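Side-chain contacts in similar to yteR (Bacilus subtilis) (Clostridium acetobutylicum, PDB 4WU0), which is a family 105 glycoside hydrolase, probably an unsaturated rhamnogalacturonan hydrolase that acts on fragments of pectin: residues 112-117 / 163-168; 154-159 / 224-229. All coordinates share one frame; numbering follows the deposited sequence.

Both contacts use helix 152-166, at points with centres about 12 Å apart. Contact 2 is buried and apolar: the helix leans on helix 223-240 through aliphatic and aromatic carbon. Contact 1 is at the surface and polar, a hydrogen bond from a side-chain amide at the C-terminal end of the same helix to a carboxylate on the loop after helix 93-108. Residues 112-117 also reach the middle of this helix, where the backbone O of Glu114 and backbone N of Phe117 are hydrogen-bonded to His157 NE2 and Gln158 OE1. Helix 152-166 is thus gripped by a loop through polar bonds and by another helix through packing.

Contact 1. Residues 112-117 / 163-168; sequences TKENVF and EKNLKD
Glu114 and Asn165 reach toward each other from opposite directions and join a surface loop to the end of helix 152-166 in what is, by family, an (alpha/alpha)6-barrel. Asn165 ND2 donates to Glu114 OE1 at 2.9 Å, and the N-H points almost straight at the oxygen (166°). The acceptor lies in the amide plane of Asn165, and the N-H meets OE1 on its syn side, a little out of the carboxylate plane; the two flat groups are turned 44° against each other. Glu114 OE2 stays 4.4 Å from Lys164 NZ, too far for a salt bridge, although the opposite charges probably attract. Glu114 places CG beside its backbone N (chi1 -59°) and then runs extended, which carries the carboxylate across to the helix. The Glu114 side chain also touches Ile161, and Asn165 rests on Tyr178 of strand 177-179. Glu114 is the third residue of a type I beta turn from Thr112 to Asn115, closed by Asn115 N to Thr112 O at 2.9 Å. Lys113 N is held from outside by Glu180 OE1. Thr112 OG1 accepts from Val116 N at 3.1 Å and, weakly, from Glu114 N at 3.3 Å.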
ATOM      1  N   THR A 112      -3.323  20.348   1.603  1.00 18.48           N
ATOM      2  CA  THR A 112      -4.445  20.941   0.885  1.00 19.48           C
ATOM      3  C   THR A 112      -5.233  21.844   1.818  1.00 21.08           C
ATOM      4  O   THR A 112      -4.936  21.938   3.019  1.00 22.09           O
ATOM      5  CB  THR A 112      -5.415  19.876   0.376  1.00 19.30           C
ATOM      6  OG1 THR A 112      -5.995  19.218   1.507  1.00 19.76           O
ATOM      7  CG2 THR A 112      -4.701  18.859  -0.492  1.00 18.38           C
ATOM      8  N   LYS A 113      -6.235  22.515   1.273  1.00 21.86           N
ATOM      9  CA  LYS A 113      -7.046  23.441   2.061  1.00 23.81           C
ATOM     10  C   LYS A 113      -7.744  22.722   3.226  1.00 23.67           C
ATOM     11  O   LYS A 113      -8.063  23.340   4.252  1.00 25.58           O
ATOM     12  CB  LYS A 113      -8.062  24.164   1.166  1.00 27.60           C
ATOM     13  CG  LYS A 113      -9.214  23.294   0.715  1.00 42.38           C
ATOM     14  CD  LYS A 113     -10.254  24.025  -0.170  1.00 55.26           C
ATOM     15  CE  LYS A 113      -9.659  24.631  -1.438  1.00 53.58           C
ATOM     16  NZ  LYS A 113     -10.721  25.009  -2.425  1.00 51.71           N
ATOM     17  N   GLU A 114      -7.970  21.421   3.062  1.00 22.05           N
ATOM     18  CA  GLU A 114      -8.579  20.586   4.104  1.00 22.05           C
ATOM     19  C   GLU A 114      -7.556  19.760   4.886  1.00 20.83           C
ATOM     20  O   GLU A 114      -7.901  18.750   5.515  1.00 23.80           O
ATOM     21  CB  GLU A 114      -9.619  19.666   3.482  1.00 23.02           C
ATOM     22  CG  GLU A 114     -10.718  20.411   2.768  1.00 29.13           C
ATOM     23  CD  GLU A 114     -11.609  19.493   1.974  1.00 29.59           C
ATOM     24  OE1 GLU A 114     -11.093  18.869   1.017  1.00 24.56           O
ATOM     25  OE2 GLU A 114     -12.811  19.409   2.315  1.00 32.64           O
ATOM     26  N   ASN A 115      -6.299  20.188   4.836  1.00 20.40           N
ATOM     27  CA  ASN A 115      -5.236  19.635   5.679  1.00 20.21           C
ATOM     28  C   ASN A 115      -4.797  18.219   5.364  1.00 19.01           C
ATOM     29  O   ASN A 115      -4.258  17.516   6.230  1.00 22.72           O
ATOM     30  CB  ASN A 115      -5.582  19.791   7.173  1.00 22.34           C
ATOM     31  CG  ASN A 115      -5.129  21.125   7.714  1.00 42.45           C
ATOM     32  OD1 ASN A 115      -3.972  21.506   7.538  1.00 37.98           O
ATOM     33  ND2 ASN A 115      -6.052  21.874   8.329  1.00 43.31           N
ATOM     34  N   VAL A 116      -4.955  17.809   4.108  1.00 17.68           N
ATOM     35  CA  VAL A 116      -4.433  16.525   3.653  1.00 17.71           C
ATOM     36  C   VAL A 116      -3.071  16.745   3.000  1.00 16.01           C
ATOM     37  O   VAL A 116      -2.886  17.697   2.246  1.00 16.47           O
ATOM     38  CB  VAL A 116      -5.393  15.860   2.647  1.00 18.01           C
ATOM     39  CG1 VAL A 116      -4.886  14.518   2.216  1.00 15.93           C
ATOM     40  CG2 VAL A 116      -6.805  15.767   3.247  1.00 19.80           C
ATOM     41  N   PHE A 117      -2.106  15.891   3.300  1.00 15.27           N
ATOM     42  CA  PHE A 117      -0.796  15.983   2.651  1.00 14.85           C
ATOM     43  C   PHE A 117      -0.929  15.977   1.112  1.00 15.00           C
ATOM     44  O   PHE A 117      -1.579  15.091   0.530  1.00 16.51           O
ATOM     45  CB  PHE A 117       0.071  14.777   3.022  1.00 13.99           C
ATOM     46  CG  PHE A 117       0.391  14.644   4.498  1.00 15.02           C
ATOM     47  CD1 PHE A 117       0.845  15.724   5.242  1.00 16.73           C
ATOM     48  CD2 PHE A 117       0.290  13.409   5.116  1.00 18.14           C
ATOM     49  CE1 PHE A 117       1.160  15.573   6.595  1.00 19.02           C
ATOM     50  CE2 PHE A 117       0.609  13.243   6.448  1.00 22.75           C
ATOM     51  CZ  PHE A 117       1.044  14.327   7.191  1.00 17.88           C
ATOM     52  N   GLU A 163     -11.828  10.141   1.435  1.00 15.18           N
ATOM     53  CA  GLU A 163     -13.017   9.459   0.976  1.00 15.33           C
ATOM     54  C   GLU A 163     -14.076  10.456   0.480  1.00 19.25           C
ATOM     55  O   GLU A 163     -14.717  10.213  -0.539  1.00 18.16           O
ATOM     56  CB  GLU A 163     -13.589   8.572   2.081  1.00 15.86           C
ATOM     57  CG  GLU A 163     -14.726   7.692   1.627  1.00 21.33           C
ATOM     58  CD  GLU A 163     -16.107   8.199   2.020  1.00 35.42           C
ATOM     59  OE1 GLU A 163     -16.254   9.382   2.407  1.00 35.16           O
ATOM     60  OE2 GLU A 163     -17.060   7.401   1.923  1.00 42.92           O
ATOM     61  N   LYS A 164     -14.244  11.583   1.173  1.00 15.82           N
ATOM     62  CA  LYS A 164     -15.225  12.582   0.768  1.00 21.24           C
ATOM     63  C   LYS A 164     -14.953  13.084  -0.648  1.00 18.89           C
ATOM     64  O   LYS A 164     -15.869  13.213  -1.463  1.00 20.22           O
ATOM     65  CB  LYS A 164     -15.210  13.757   1.746  1.00 20.80           C
ATOM     66  CG  LYS A 164     -16.160  14.883   1.370  1.00 21.82           C
ATOM     67  CD  LYS A 164     -16.097  16.023   2.371  1.00 33.85           C
ATOM     68  CE  LYS A 164     -17.232  17.009   2.129  1.00 47.08           C
ATOM     69  NZ  LYS A 164     -16.876  18.106   1.180  1.00 53.76           N
ATOM     70  N   ASN A 165     -13.687  13.338  -0.953  1.00 16.58           N
ATOM     71  CA  ASN A 165     -13.332  13.952  -2.225  1.00 16.07           C
ATOM     72  C   ASN A 165     -13.136  12.965  -3.363  1.00 18.68           C
ATOM     73  O   ASN A 165     -13.330  13.340  -4.521  1.00 17.38           O
ATOM     74  CB  ASN A 165     -12.061  14.793  -2.099  1.00 15.86           C
ATOM     75  CG  ASN A 165     -12.273  16.095  -1.312  1.00 19.77           C
ATOM     76  OD1 ASN A 165     -13.267  16.793  -1.482  1.00 28.55           O
ATOM     77  ND2 ASN A 165     -11.319  16.416  -0.456  1.00 20.98           N
ATOM     78  N   LEU A 166     -12.726  11.727  -3.063  1.00 15.28           N
ATOM     79  CA  LEU A 166     -12.351  10.791  -4.132  1.00 14.58           C
ATOM     80  C   LEU A 166     -13.376   9.704  -4.433  1.00 17.75           C
ATOM     81  O   LEU A 166     -13.239   9.001  -5.422  1.00 16.36           O
ATOM     82  CB  LEU A 166     -10.987  10.132  -3.842  1.00 14.17           C
ATOM     83  CG  LEU A 166      -9.776  11.023  -4.146  1.00 16.28           C
ATOM     84  CD1 LEU A 166      -9.659  12.211  -3.188  1.00 18.77           C
ATOM     85  CD2 LEU A 166      -8.500  10.235  -4.136  1.00 19.66           C
ATOM     86  N   LYS A 167     -14.401   9.569  -3.599  1.00 17.23           N
ATOM     87  CA  LYS A 167     -15.394   8.520  -3.800  1.00 18.28           C
ATOM     88  C   LYS A 167     -16.380   8.822  -4.922  1.00 21.48           C
ATOM     89  O   LYS A 167     -16.889   9.944  -5.047  1.00 22.42           O
ATOM     90  CB  LYS A 167     -16.184   8.269  -2.512  1.00 18.08           C
ATOM     91  CG  LYS A 167     -17.180   7.107  -2.615  1.00 23.47           C
ATOM     92  CD  LYS A 167     -17.884   6.834  -1.278  1.00 30.45           C
ATOM     93  CE  LYS A 167     -18.871   7.943  -0.907  1.00 41.60           C
ATOM     94  NZ  LYS A 167     -20.116   7.910  -1.729  1.00 57.69           N
ATOM     95  N   ASP A 168     -16.664   7.790  -5.709  1.00 16.29           N
ATOM     96  CA  ASP A 168     -17.750   7.801  -6.679  1.00 17.36           C
ATOM     97  C   ASP A 168     -19.022   7.320  -5.989  1.00 19.81           C
ATOM     98  O   ASP A 168     -19.066   6.197  -5.494  1.00 17.79           O
ATOM     99  CB  ASP A 168     -17.421   6.873  -7.845  1.00 17.21           C
ATOM    100  CG  ASP A 168     -18.581   6.678  -8.778  1.00 21.34           C
ATOM    101  OD1 ASP A 168     -19.356   7.638  -8.960  1.00 24.35           O
ATOM    102  OD2 ASP A 168     -18.733   5.565  -9.340  1.00 20.11           O
TER

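Contact 2. Residues 154-159 / 224-229; sequences DITHQF and NALIKI
Leu226 pushes both methyl branches against helix 154-159 and makes the tight part of this contact. Its CD1 sits 4.0 Å from Thr156 CB, while CD2 lies 4.0 Å from Phe159 CG and approaches the ring obliquely. The leucine crosses each of the two side chains at about a right angle, so one residue fills the angle between a threonine and a phenylalanine three residues apart, just under one turn. The nearest CA atoms across the contact are here too, those of Phe159 and Leu226, 7.3 Å apart. Phe159 starts out toward the other helix, but with CG anti to its carbonyl carbon (chi1 -79°) the ring swings off toward helices 199-215 and 129-146, where Leu209 and Ala136 are among its neighbours. Ile155 CG2 meets the ring edge in its plane. The short segments run in the same general direction, tilted by 31° with axes 10.3 Å from each other, consistent with adjacent helices in one layer of the (alpha/alpha)6-barrel expected for this family. Packing thins out at Ile229, whose CD1 comes to 4.3 Å from Phe159 O; that carbonyl oxygen is also hydrogen-bonded to Tyr205 OH. Away from the interface helix 223-240 meets solvent, with Asn224 and Lys228 exposed; His157 also starts away from that helix, and its NE2 is hydrogen-bonded to Glu114 O. Polar ends near the contact find partners beyond it, Thr156 OG1 being hydrogen-bonded to Asp222 OD2 and Phe152 O. On the flank of helix 152-166 turned from Leu226, Gln158 NE2 donates to Asp154 OD1 at 3.1 Å (153°), coming from above the carboxylate plane, and Asp154 OD2 forms a salt bridge with Arg111 NH2.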
ATOM      1  N   ASP A 154      -5.383  14.044  13.285  1.00 17.33           N
ATOM      2  CA  ASP A 154      -4.880  14.545  12.007  1.00 15.79           C
ATOM      3  C   ASP A 154      -4.964  13.424  10.986  1.00 16.77           C
ATOM      4  O   ASP A 154      -5.542  13.589   9.911  1.00 18.54           O
ATOM      5  CB  ASP A 154      -3.435  15.015  12.217  1.00 18.02           C
ATOM      6  CG  ASP A 154      -2.764  15.535  10.953  1.00 25.87           C
ATOM      7  OD1 ASP A 154      -3.347  15.487   9.846  1.00 20.53           O
ATOM      8  OD2 ASP A 154      -1.613  15.985  11.089  1.00 21.25           O
ATOM      9  N   ILE A 155      -4.415  12.273  11.354  1.00 14.78           N
ATOM     10  CA  ILE A 155      -4.385  11.105  10.495  1.00 13.82           C
ATOM     11  C   ILE A 155      -5.786  10.675  10.078  1.00 13.88           C
ATOM     12  O   ILE A 155      -6.049  10.459   8.882  1.00 13.94           O
ATOM     13  CB  ILE A 155      -3.651   9.966  11.212  1.00 16.24           C
ATOM     14  CG1 ILE A 155      -2.162  10.323  11.321  1.00 15.07           C
ATOM     15  CG2 ILE A 155      -3.850   8.612  10.508  1.00 16.49           C
ATOM     16  CD1 ILE A 155      -1.476   9.713  12.524  1.00 15.74           C
ATOM     17  N   THR A 156      -6.695  10.533  11.032  1.00 15.28           N
ATOM     18  CA  THR A 156      -8.029  10.064  10.675  1.00 16.92           C
ATOM     19  C   THR A 156      -8.751  11.071   9.782  1.00 18.05           C
ATOM     20  O   THR A 156      -9.448  10.699   8.847  1.00 15.62           O
ATOM     21  CB  THR A 156      -8.884   9.717  11.911  1.00 15.19           C
ATOM     22  OG1 THR A 156      -8.995  10.840  12.783  1.00 15.82           O
ATOM     23  CG2 THR A 156      -8.251   8.566  12.665  1.00 17.55           C
ATOM     24  N   HIS A 157      -8.587  12.353  10.070  1.00 15.81           N
ATOM     25  CA  HIS A 157      -9.172  13.406   9.231  1.00 16.31           C
ATOM     26  C   HIS A 157      -8.711  13.258   7.780  1.00 16.21           C
ATOM     27  O   HIS A 157      -9.494  13.457   6.834  1.00 18.39           O
ATOM     28  CB  HIS A 157      -8.753  14.769   9.781  1.00 18.33           C
ATOM     29  CG  HIS A 157      -9.281  15.935   9.006  1.00 18.90           C
ATOM     30  ND1 HIS A 157     -10.593  16.354   9.082  1.00 25.95           N
ATOM     31  CD2 HIS A 157      -8.666  16.778   8.142  1.00 25.77           C
ATOM     32  CE1 HIS A 157     -10.760  17.414   8.311  1.00 21.85           C
ATOM     33  NE2 HIS A 157      -9.606  17.687   7.726  1.00 24.17           N
ATOM     34  N   GLN A 158      -7.453  12.879   7.579  1.00 15.24           N
ATOM     35  CA  GLN A 158      -6.959  12.713   6.211  1.00 17.77           C
ATOM     36  C   GLN A 158      -7.670  11.579   5.480  1.00 15.17           C
ATOM     37  O   GLN A 158      -8.013  11.711   4.308  1.00 15.50           O
ATOM     38  CB  GLN A 158      -5.457  12.505   6.200  1.00 20.86           C
ATOM     39  CG  GLN A 158      -4.751  13.726   6.780  1.00 21.20           C
ATOM     40  CD  GLN A 158      -3.355  13.890   6.283  1.00 23.58           C
ATOM     41  OE1 GLN A 158      -3.082  13.736   5.085  1.00 20.26           O
ATOM     42  NE2 GLN A 158      -2.442  14.205   7.204  1.00 23.74           N
ATOM     43  N   PHE A 159      -7.924  10.473   6.169  1.00 14.13           N
ATOM     44  CA  PHE A 159      -8.705   9.397   5.570  1.00 14.48           C
ATOM     45  C   PHE A 159     -10.120   9.815   5.235  1.00 14.39           C
ATOM     46  O   PHE A 159     -10.646   9.443   4.186  1.00 14.98           O
ATOM     47  CB  PHE A 159      -8.766   8.176   6.497  1.00 13.36           C
ATOM     48  CG  PHE A 159      -7.527   7.340   6.448  1.00 13.02           C
ATOM     49  CD1 PHE A 159      -7.399   6.352   5.505  1.00 13.01           C
ATOM     50  CD2 PHE A 159      -6.473   7.581   7.313  1.00 13.60           C
ATOM     51  CE1 PHE A 159      -6.255   5.583   5.429  1.00 13.13           C
ATOM     52  CE2 PHE A 159      -5.318   6.821   7.251  1.00 12.38           C
ATOM     53  CZ  PHE A 159      -5.206   5.820   6.309  1.00 14.48           C
ATOM     54  N   ASN A 224     -14.826   4.362  14.305  1.00 18.41           N
ATOM     55  CA  ASN A 224     -15.987   3.814  13.611  1.00 17.84           C
ATOM     56  C   ASN A 224     -16.147   4.347  12.201  1.00 19.21           C
ATOM     57  O   ASN A 224     -16.527   3.608  11.298  1.00 18.46           O
ATOM     58  CB  ASN A 224     -17.268   4.058  14.403  1.00 19.19           C
ATOM     59  CG  ASN A 224     -17.351   3.202  15.624  1.00 23.12           C
ATOM     60  OD1 ASN A 224     -16.568   2.269  15.788  1.00 27.88           O
ATOM     61  ND2 ASN A 224     -18.312   3.500  16.496  1.00 32.06           N
ATOM     62  N   ALA A 225     -15.872   5.626  11.998  1.00 17.68           N
ATOM     63  CA  ALA A 225     -15.940   6.192  10.660  1.00 18.41           C
ATOM     64  C   ALA A 225     -14.993   5.482   9.690  1.00 18.19           C
ATOM     65  O   ALA A 225     -15.366   5.176   8.556  1.00 15.47           O
ATOM     66  CB  ALA A 225     -15.645   7.690  10.700  1.00 20.57           C
ATOM     67  N   LEU A 226     -13.758   5.240  10.111  1.00 15.74           N
ATOM     68  CA  LEU A 226     -12.807   4.569   9.232  1.00 14.16           C
ATOM     69  C   LEU A 226     -13.223   3.122   8.974  1.00 14.01           C
ATOM     70  O   LEU A 226     -13.066   2.618   7.867  1.00 13.72           O
ATOM     71  CB  LEU A 226     -11.374   4.656   9.760  1.00 14.03           C
ATOM     72  CG  LEU A 226     -10.562   5.867   9.301  1.00 15.31           C
ATOM     73  CD1 LEU A 226     -11.154   7.157   9.819  1.00 17.41           C
ATOM     74  CD2 LEU A 226      -9.092   5.734   9.735  1.00 16.50           C
ATOM     75  N   ILE A 227     -13.787   2.459   9.982  1.00 14.95           N
ATOM     76  CA  ILE A 227     -14.279   1.105   9.797  1.00 14.60           C
ATOM     77  C   ILE A 227     -15.422   1.086   8.778  1.00 15.71           C
ATOM     78  O   ILE A 227     -15.468   0.215   7.903  1.00 15.66           O
ATOM     79  CB  ILE A 227     -14.681   0.479  11.153  1.00 15.35           C
ATOM     80  CG1 ILE A 227     -13.421   0.219  11.981  1.00 14.97           C
ATOM     81  CG2 ILE A 227     -15.466  -0.831  10.980  1.00 15.74           C
ATOM     82  CD1 ILE A 227     -13.675  -0.119  13.445  1.00 16.28           C
ATOM     83  N   LYS A 228     -16.320   2.062   8.866  1.00 16.73           N
ATOM     84  CA  LYS A 228     -17.408   2.164   7.903  1.00 16.32           C
ATOM     85  C   LYS A 228     -16.875   2.374   6.482  1.00 17.29           C
ATOM     86  O   LYS A 228     -17.349   1.740   5.536  1.00 17.43           O
ATOM     87  CB  LYS A 228     -18.376   3.292   8.297  1.00 17.07           C
ATOM     88  CG  LYS A 228     -19.498   3.491   7.309  1.00 21.16           C
ATOM     89  CD  LYS A 228     -20.371   4.667   7.734  1.00 33.66           C
ATOM     90  CE  LYS A 228     -21.686   4.706   6.991  1.00 40.20           C
ATOM     91  NZ  LYS A 228     -22.497   5.891   7.432  1.00 50.68           N
ATOM     92  N   ILE A 229     -15.905   3.271   6.325  1.00 14.90           N
ATOM     93  CA  ILE A 229     -15.303   3.506   5.023  1.00 15.18           C
ATOM     94  C   ILE A 229     -14.703   2.213   4.484  1.00 13.73           C
ATOM     95  O   ILE A 229     -14.866   1.883   3.318  1.00 14.67           O
ATOM     96  CB  ILE A 229     -14.194   4.602   5.112  1.00 14.07           C
ATOM     97  CG1 ILE A 229     -14.830   5.958   5.417  1.00 16.96           C
ATOM     98  CG2 ILE A 229     -13.353   4.671   3.827  1.00 14.62           C
ATOM     99  CD1 ILE A 229     -13.826   7.047   5.748  1.00 19.77           C
TER